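Local coordinates for protein ribosomal silencing factor RsfS (Chromobacterium violaceum, PDB 2ID1) that probably silences ribosomes by binding ribosomal protein uL14 on the large subunit, which keeps the two subunits apart and represses translation, at residues D65-W77 / V80-V94. Numbering follows the deposited sequence.
Sequences DIVGSEGHESGEW and VDAGDVVVHVMLPAV
Val80 meets Ile66 through methyl groups, with CG1 of Val80 4.4 Å from CG2 of Ile66. Asp81 holds the start of the loop by its backbone. Its N gives a hydrogen bond to Gly68 O (3.0 Å, 151° at the hydrogen), and its O takes a weak one from Val67 N. Val67 and Gly68 thus both face Asp81, a classic beta bulge. Asp81 has CG anti to the backbone N (chi1 -176°), which brings the carboxylate across Val67, OD1 nearest to CB and CG1. OD2 accepts from Gly83 N, met from above the carboxylate plane, and closes an Asx turn. Further on, the His88 and Trp77 side chains lie side by side. Their rings meet rim to rim, CD2 of His88 at the Trp77 edge by NE1, planes at 42°. Met90, a selenomethionine, pairs with Trp77 in antiparallel, non-hydrogen-bonded fashion. Its SE lies above the face of the Trp77 five-membered ring, 4.5 Å from the centroid, a Met-aromatic contact. Leu91, the N-cap residue before helix 92-98, donates its backbone N-H to Glu76 O (2.9 Å). Val94 CG1 packs 4.0 Å from Trp77 CB, and Tyr98 also meets the Trp77 ring. The loop from helix 45-61 thus borders outermost strand 77-82, which forms a beta hairpin with 85-90 in the Iojap/RsfS alpha-beta fold.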
ATOM      1  N   ASP A  65      -9.938 -10.736  -8.186  1.00 62.53           N
ATOM      2  CA  ASP A  65      -9.919  -9.655  -9.150  1.00 60.77           C
ATOM      3  C   ASP A  65      -9.643  -8.339  -8.435  1.00 59.07           C
ATOM      4  O   ASP A  65     -10.044  -8.145  -7.288  1.00 58.89           O
ATOM      5  CB  ASP A  65     -11.259  -9.605  -9.862  1.00 62.42           C
ATOM      6  CG  ASP A  65     -11.876 -10.982 -10.010  1.00 64.28           C
ATOM      7  OD1 ASP A  65     -11.167 -11.911 -10.459  1.00 63.94           O
ATOM      8  OD2 ASP A  65     -13.068 -11.136  -9.673  1.00 65.45           O
ATOM      9  N   ILE A  66      -8.942  -7.444  -9.119  1.00 57.28           N
ATOM     10  CA  ILE A  66      -8.600  -6.142  -8.564  1.00 56.26           C
ATOM     11  C   ILE A  66      -9.390  -5.027  -9.243  1.00 54.86           C
ATOM     12  O   ILE A  66      -9.363  -4.889 -10.466  1.00 54.99           O
ATOM     13  CB  ILE A  66      -7.099  -5.832  -8.740  1.00 56.91           C
ATOM     14  CG1 ILE A  66      -6.706  -6.032 -10.209  1.00 58.29           C
ATOM     15  CG2 ILE A  66      -6.279  -6.696  -7.789  1.00 56.64           C
ATOM     16  CD1 ILE A  66      -5.308  -5.558 -10.597  1.00 58.75           C
ATOM     17  N   VAL A  67     -10.079  -4.224  -8.439  1.00 52.35           N
ATOM     18  CA  VAL A  67     -10.874  -3.118  -8.950  1.00 49.89           C
ATOM     19  C   VAL A  67     -10.065  -2.217  -9.875  1.00 47.91           C
ATOM     20  O   VAL A  67     -10.615  -1.559 -10.758  1.00 46.88           O
ATOM     21  CB  VAL A  67     -11.432  -2.270  -7.792  1.00 50.74           C
ATOM     22  CG1 VAL A  67     -12.218  -1.088  -8.339  1.00 50.64           C
ATOM     23  CG2 VAL A  67     -12.313  -3.132  -6.899  1.00 49.82           C
ATOM     24  N   GLY A  68      -8.755  -2.184  -9.667  1.00 46.40           N
ATOM     25  CA  GLY A  68      -7.911  -1.358 -10.508  1.00 45.50           C
ATOM     26  C   GLY A  68      -6.789  -0.672  -9.751  1.00 43.76           C
ATOM     27  O   GLY A  68      -6.855  -0.524  -8.538  1.00 44.01           O
ATOM     28  N   SER A  69      -5.757  -0.257 -10.473  1.00 42.80           N
ATOM     29  CA  SER A  69      -4.625   0.419  -9.871  1.00 42.33           C
ATOM     30  C   SER A  69      -4.612   1.874 -10.305  1.00 41.95           C
ATOM     31  O   SER A  69      -5.370   2.276 -11.188  1.00 40.73           O
ATOM     32  CB  SER A  69      -3.307  -0.240 -10.288  1.00 42.84           C
ATOM     33  OG  SER A  69      -2.575   0.595 -11.174  1.00 41.37           O
ATOM     34  N   GLU A  70      -3.733   2.658  -9.690  1.00 42.56           N
ATOM     35  CA  GLU A  70      -3.619   4.074 -10.005  1.00 42.23           C
ATOM     36  C   GLU A  70      -2.253   4.559  -9.572  1.00 40.41           C
ATOM     37  O   GLU A  70      -1.752   4.174  -8.520  1.00 39.72           O
ATOM     38  CB  GLU A  70      -4.702   4.860  -9.271  1.00 44.30           C
ATOM     39  CG  GLU A  70      -4.831   6.315  -9.704  1.00 48.35           C
ATOM     40  CD  GLU A  70      -5.810   7.095  -8.828  1.00 50.92           C
ATOM     41  OE1 GLU A  70      -6.903   6.555  -8.528  1.00 52.39           O
ATOM     42  OE2 GLU A  70      -5.490   8.246  -8.447  1.00 51.26           O
ATOM     43  N   GLY A  71      -1.651   5.406 -10.390  1.00 39.45           N
ATOM     44  CA  GLY A  71      -0.338   5.926 -10.059  1.00 39.83           C
ATOM     45  C   GLY A  71       0.774   4.919 -10.269  1.00 39.90           C
ATOM     46  O   GLY A  71       1.895   5.127  -9.799  1.00 39.35           O
ATOM     47  N   HIS A  72       0.475   3.834 -10.980  1.00 39.78           N
ATOM     48  CA  HIS A  72       1.474   2.814 -11.230  1.00 41.49           C
ATOM     49  C   HIS A  72       2.569   3.320 -12.171  1.00 41.48           C
ATOM     50  O   HIS A  72       3.622   2.697 -12.321  1.00 42.05           O
ATOM     51  CB  HIS A  72       0.836   1.570 -11.845  1.00 43.71           C
ATOM     52  CG  HIS A  72       1.724   0.367 -11.796  1.00 47.12           C
ATOM     53  ND1 HIS A  72       1.716  -0.518 -10.740  1.00 49.53           N
ATOM     54  CD2 HIS A  72       2.725  -0.036 -12.617  1.00 48.63           C
ATOM     55  CE1 HIS A  72       2.676  -1.411 -10.908  1.00 50.35           C
ATOM     56  NE2 HIS A  72       3.305  -1.140 -12.039  1.00 49.97           N
ATOM     57  N   GLU A  73       2.322   4.465 -12.791  1.00 40.47           N
ATOM     58  CA  GLU A  73       3.250   5.054 -13.743  1.00 39.67           C
ATOM     59  C   GLU A  73       4.471   5.708 -13.115  1.00 39.45           C
ATOM     60  O   GLU A  73       5.584   5.205 -13.248  1.00 40.01           O
ATOM     61  CB  GLU A  73       2.484   6.059 -14.596  1.00 42.23           C
ATOM     62  CG  GLU A  73       1.497   6.916 -13.767  1.00 45.33           C
ATOM     63  CD  GLU A  73       0.017   6.519 -13.921  1.00 45.32           C
ATOM     64  OE1 GLU A  73      -0.291   5.393 -14.389  1.00 46.36           O
ATOM     65  OE2 GLU A  73      -0.840   7.351 -13.552  1.00 43.82           O
ATOM     66  N   SER A  74       4.267   6.831 -12.434  1.00 39.49           N
ATOM     67  CA  SER A  74       5.360   7.567 -11.793  1.00 38.84           C
ATOM     68  C   SER A  74       6.065   6.752 -10.707  1.00 37.93           C
ATOM     69  O   SER A  74       7.256   6.944 -10.452  1.00 38.06           O
ATOM     70  CB  SER A  74       4.823   8.838 -11.158  1.00 40.44           C
ATOM     71  OG  SER A  74       4.124   8.509  -9.961  1.00 42.97           O
ATOM     72  N   GLY A  75       5.317   5.866 -10.052  1.00 35.92           N
ATOM     73  CA  GLY A  75       5.893   5.033  -9.010  1.00 33.90           C
ATOM     74  C   GLY A  75       6.205   5.791  -7.733  1.00 32.05           C
ATOM     75  O   GLY A  75       7.176   5.501  -7.033  1.00 30.69           O
ATOM     76  N   GLU A  76       5.368   6.766  -7.418  1.00 31.49           N
ATOM     77  CA  GLU A  76       5.589   7.560  -6.228  1.00 30.59           C
ATOM     78  C   GLU A  76       4.567   7.188  -5.167  1.00 28.67           C
ATOM     79  O   GLU A  76       4.887   7.069  -3.980  1.00 30.19           O
ATOM     80  CB  GLU A  76       5.498   9.035  -6.595  1.00 31.43           C
ATOM     81  CG  GLU A  76       6.278   9.352  -7.864  1.00 32.77           C
ATOM     82  CD  GLU A  76       6.318  10.822  -8.161  1.00 34.24           C
ATOM     83  OE1 GLU A  76       5.229  11.431  -8.243  1.00 36.60           O
ATOM     84  OE2 GLU A  76       7.432  11.374  -8.318  1.00 34.89           O
ATOM     85  N   TRP A  77       3.341   6.978  -5.616  1.00 26.20           N
ATOM     86  CA  TRP A  77       2.246   6.612  -4.742  1.00 24.89           C
ATOM     87  C   TRP A  77       1.292   5.783  -5.572  1.00 24.60           C
ATOM     88  O   TRP A  77       0.455   6.325  -6.290  1.00 24.22           O
ATOM     89  CB  TRP A  77       1.543   7.868  -4.218  1.00 23.13           C
ATOM     90  CG  TRP A  77       0.305   7.602  -3.443  1.00 23.62           C
ATOM     91  CD1 TRP A  77      -0.279   6.389  -3.202  1.00 23.56           C
ATOM     92  CD2 TRP A  77      -0.537   8.576  -2.830  1.00 24.59           C
ATOM     93  NE1 TRP A  77      -1.438   6.546  -2.478  1.00 22.25           N
ATOM     94  CE2 TRP A  77      -1.625   7.879  -2.229  1.00 23.69           C
ATOM     95  CE3 TRP A  77      -0.486   9.975  -2.720  1.00 25.08           C
ATOM     96  CZ2 TRP A  77      -2.650   8.524  -1.537  1.00 24.33           C
ATOM     97  CZ3 TRP A  77      -1.510  10.628  -2.030  1.00 26.89           C
ATOM     98  CH2 TRP A  77      -2.580   9.896  -1.444  1.00 26.64           C
ATOM     99  N   VAL A  80      -3.344   0.073  -5.066  1.00 28.54           N
ATOM    100  CA  VAL A  80      -3.958  -1.120  -5.629  1.00 29.24           C
ATOM    101  C   VAL A  80      -5.280  -1.398  -4.930  1.00 31.72           C
ATOM    102  O   VAL A  80      -5.296  -1.919  -3.824  1.00 33.35           O
ATOM    103  CB  VAL A  80      -3.059  -2.335  -5.459  1.00 27.63           C
ATOM    104  CG1 VAL A  80      -3.838  -3.592  -5.815  1.00 27.13           C
ATOM    105  CG2 VAL A  80      -1.830  -2.205  -6.345  1.00 25.75           C
ATOM    106  N   ASP A  81      -6.382  -1.057  -5.586  1.00 33.88           N
ATOM    107  CA  ASP A  81      -7.717  -1.245  -5.031  1.00 36.22           C
ATOM    108  C   ASP A  81      -8.229  -2.678  -5.168  1.00 38.04           C
ATOM    109  O   ASP A  81      -8.519  -3.139  -6.277  1.00 38.66           O
ATOM    110  CB  ASP A  81      -8.684  -0.295  -5.732  1.00 37.57           C
ATOM    111  CG  ASP A  81     -10.074  -0.354  -5.157  1.00 39.78           C
ATOM    112  OD1 ASP A  81     -10.999   0.239  -5.771  1.00 41.47           O
ATOM    113  OD2 ASP A  81     -10.244  -0.985  -4.091  1.00 39.72           O
ATOM    114  N   ALA A  82      -8.366  -3.377  -4.042  1.00 39.33           N
ATOM    115  CA  ALA A  82      -8.848  -4.759  -4.076  1.00 41.56           C
ATOM    116  C   ALA A  82     -10.199  -4.969  -3.392  1.00 42.46           C
ATOM    117  O   ALA A  82     -10.380  -5.943  -2.653  1.00 42.42           O
ATOM    118  CB  ALA A  82      -7.807  -5.693  -3.462  1.00 41.91           C
ATOM    119  N   GLY A  83     -11.136  -4.056  -3.640  1.00 42.98           N
ATOM    120  CA  GLY A  83     -12.460  -4.177  -3.048  1.00 44.57           C
ATOM    121  C   GLY A  83     -12.603  -3.805  -1.578  1.00 45.44           C
ATOM    122  O   GLY A  83     -12.716  -2.626  -1.245  1.00 46.31           O
ATOM    123  N   ASP A  84     -12.620  -4.806  -0.697  1.00 45.49           N
ATOM    124  CA  ASP A  84     -12.757  -4.555   0.731  1.00 44.70           C
ATOM    125  C   ASP A  84     -11.397  -4.337   1.348  1.00 43.23           C
ATOM    126  O   ASP A  84     -11.289  -3.984   2.522  1.00 43.46           O
ATOM    127  CB  ASP A  84     -13.452  -5.723   1.414  1.00 47.84           C
ATOM    128  CG  ASP A  84     -14.593  -6.274   0.583  1.00 52.05           C
ATOM    129  OD1 ASP A  84     -14.323  -7.149  -0.279  1.00 54.04           O
ATOM    130  OD2 ASP A  84     -15.749  -5.818   0.770  1.00 52.78           O
ATOM    131  N   VAL A  85     -10.358  -4.570   0.557  1.00 40.71           N
ATOM    132  CA  VAL A  85      -8.994  -4.360   1.005  1.00 38.51           C
ATOM    133  C   VAL A  85      -8.254  -3.608  -0.076  1.00 38.11           C
ATOM    134  O   VAL A  85      -8.403  -3.895  -1.262  1.00 37.65           O
ATOM    135  CB  VAL A  85      -8.255  -5.684   1.279  1.00 38.47           C
ATOM    136  CG1 VAL A  85      -6.754  -5.448   1.281  1.00 37.31           C
ATOM    137  CG2 VAL A  85      -8.672  -6.240   2.621  1.00 37.08           C
ATOM    138  N   VAL A  86      -7.449  -2.642   0.337  1.00 37.37           N
ATOM    139  CA  VAL A  86      -6.690  -1.852  -0.614  1.00 36.31           C
ATOM    140  C   VAL A  86      -5.266  -1.663  -0.116  1.00 34.85           C
ATOM    141  O   VAL A  86      -5.054  -1.456   1.076  1.00 34.40           O
ATOM    142  CB  VAL A  86      -7.360  -0.487  -0.834  1.00 36.89           C
ATOM    143  CG1 VAL A  86      -7.514   0.233   0.487  1.00 37.55           C
ATOM    144  CG2 VAL A  86      -6.542   0.332  -1.810  1.00 39.48           C
ATOM    145  N   VAL A  87      -4.302  -1.744  -1.033  1.00 34.16           N
ATOM    146  CA  VAL A  87      -2.878  -1.596  -0.699  1.00 33.34           C
ATOM    147  C   VAL A  87      -2.287  -0.302  -1.234  1.00 32.51           C
ATOM    148  O   VAL A  87      -2.515   0.060  -2.389  1.00 32.98           O
ATOM    149  CB  VAL A  87      -2.013  -2.746  -1.280  1.00 32.29           C
ATOM    150  CG1 VAL A  87      -0.552  -2.511  -0.945  1.00 30.50           C
ATOM    151  CG2 VAL A  87      -2.466  -4.080  -0.728  1.00 31.19           C
ATOM    152  N   HIS A  88      -1.528   0.374  -0.376  1.00 30.39           N
ATOM    153  CA  HIS A  88      -0.842   1.610  -0.719  1.00 28.30           C
ATOM    154  C   HIS A  88       0.662   1.381  -0.682  1.00 28.66           C
ATOM    155  O   HIS A  88       1.219   1.029   0.362  1.00 28.91           O
ATOM    156  CB  HIS A  88      -1.160   2.724   0.264  1.00 25.43           C
ATOM    157  CG  HIS A  88      -2.479   3.379   0.032  1.00 26.57           C
ATOM    158  ND1 HIS A  88      -3.665   2.836   0.464  1.00 26.47           N
ATOM    159  CD2 HIS A  88      -2.798   4.539  -0.589  1.00 27.63           C
ATOM    160  CE1 HIS A  88      -4.662   3.634   0.124  1.00 27.45           C
ATOM    161  NE2 HIS A  88      -4.162   4.675  -0.517  1.00 26.61           N
ATOM    162  N   VAL A  89       1.314   1.571  -1.827  1.00 28.33           N
ATOM    163  CA  VAL A  89       2.761   1.427  -1.930  1.00 28.02           C
ATOM    164  C   VAL A  89       3.248   2.817  -2.293  1.00 29.39           C
ATOM    165  O   VAL A  89       2.831   3.373  -3.309  1.00 29.38           O
ATOM    166  CB  VAL A  89       3.138   0.448  -3.027  1.00 26.36           C
ATOM    167  CG1 VAL A  89       4.631   0.246  -3.042  1.00 24.87           C
ATOM    168  CG2 VAL A  89       2.424  -0.863  -2.805  1.00 25.97           C
HETATM  169  N   MSE A  90       4.107   3.395  -1.459  1.00 31.11           N
HETATM  170  CA  MSE A  90       4.589   4.740  -1.733  1.00 32.87           C
HETATM  171  C   MSE A  90       6.022   5.020  -1.282  1.00 32.22           C
HETATM  172  O   MSE A  90       6.557   4.335  -0.414  1.00 33.85           O
HETATM  173  CB  MSE A  90       3.621   5.738  -1.113  1.00 35.23           C
HETATM  174  CG  MSE A  90       3.121   5.346   0.273  1.00 41.90           C
HETATM  175 SE   MSE A  90       1.647   6.481   0.944  1.00 51.92          SE
HETATM  176  CE  MSE A  90       0.510   5.078   1.667  1.00 50.51           C
ATOM    177  N   LEU A  91       6.657   6.009  -1.906  1.00 29.31           N
ATOM    178  CA  LEU A  91       8.025   6.387  -1.550  1.00 27.27           C
ATOM    179  C   LEU A  91       8.052   6.973  -0.151  1.00 27.53           C
ATOM    180  O   LEU A  91       7.113   7.654   0.264  1.00 28.16           O
ATOM    181  CB  LEU A  91       8.541   7.432  -2.509  1.00 25.97           C
ATOM    182  CG  LEU A  91       8.904   6.940  -3.897  1.00 24.96           C
ATOM    183  CD1 LEU A  91       8.875   8.104  -4.861  1.00 24.96           C
ATOM    184  CD2 LEU A  91      10.268   6.297  -3.855  1.00 22.51           C
ATOM    185  N   PRO A  92       9.154   6.765   0.579  1.00 27.54           N
ATOM    186  CA  PRO A  92       9.304   7.270   1.951  1.00 28.36           C
ATOM    187  C   PRO A  92       8.905   8.741   2.125  1.00 29.38           C
ATOM    188  O   PRO A  92       8.121   9.079   3.026  1.00 28.39           O
ATOM    189  CB  PRO A  92      10.782   7.023   2.250  1.00 27.28           C
ATOM    190  CG  PRO A  92      11.419   7.110   0.893  1.00 26.67           C
ATOM    191  CD  PRO A  92      10.456   6.340   0.040  1.00 27.32           C
ATOM    192  N   ALA A  93       9.444   9.609   1.262  1.00 29.84           N
ATOM    193  CA  ALA A  93       9.136  11.047   1.298  1.00 29.29           C
ATOM    194  C   ALA A  93       7.654  11.290   1.012  1.00 29.76           C
ATOM    195  O   ALA A  93       7.058  12.224   1.545  1.00 30.10           O
ATOM    196  CB  ALA A  93       9.992  11.798   0.280  1.00 28.13           C
ATOM    197  N   VAL A  94       7.066  10.448   0.166  1.00 29.97           N
ATOM    198  CA  VAL A  94       5.664  10.585  -0.163  1.00 29.33           C
ATOM    199  C   VAL A  94       4.804  10.134   1.005  1.00 30.63           C
ATOM    200  O   VAL A  94       3.902  10.857   1.435  1.00 32.59           O
ATOM    201  CB  VAL A  94       5.293   9.775  -1.407  1.00 28.75           C
ATOM    202  CG1 VAL A  94       3.803   9.930  -1.710  1.00 28.27           C
ATOM    203  CG2 VAL A  94       6.117  10.258  -2.585  1.00 28.04           C
TER
HETATM  204  O   HOH W   1      -9.256   1.800  -8.330  1.00 24.67           O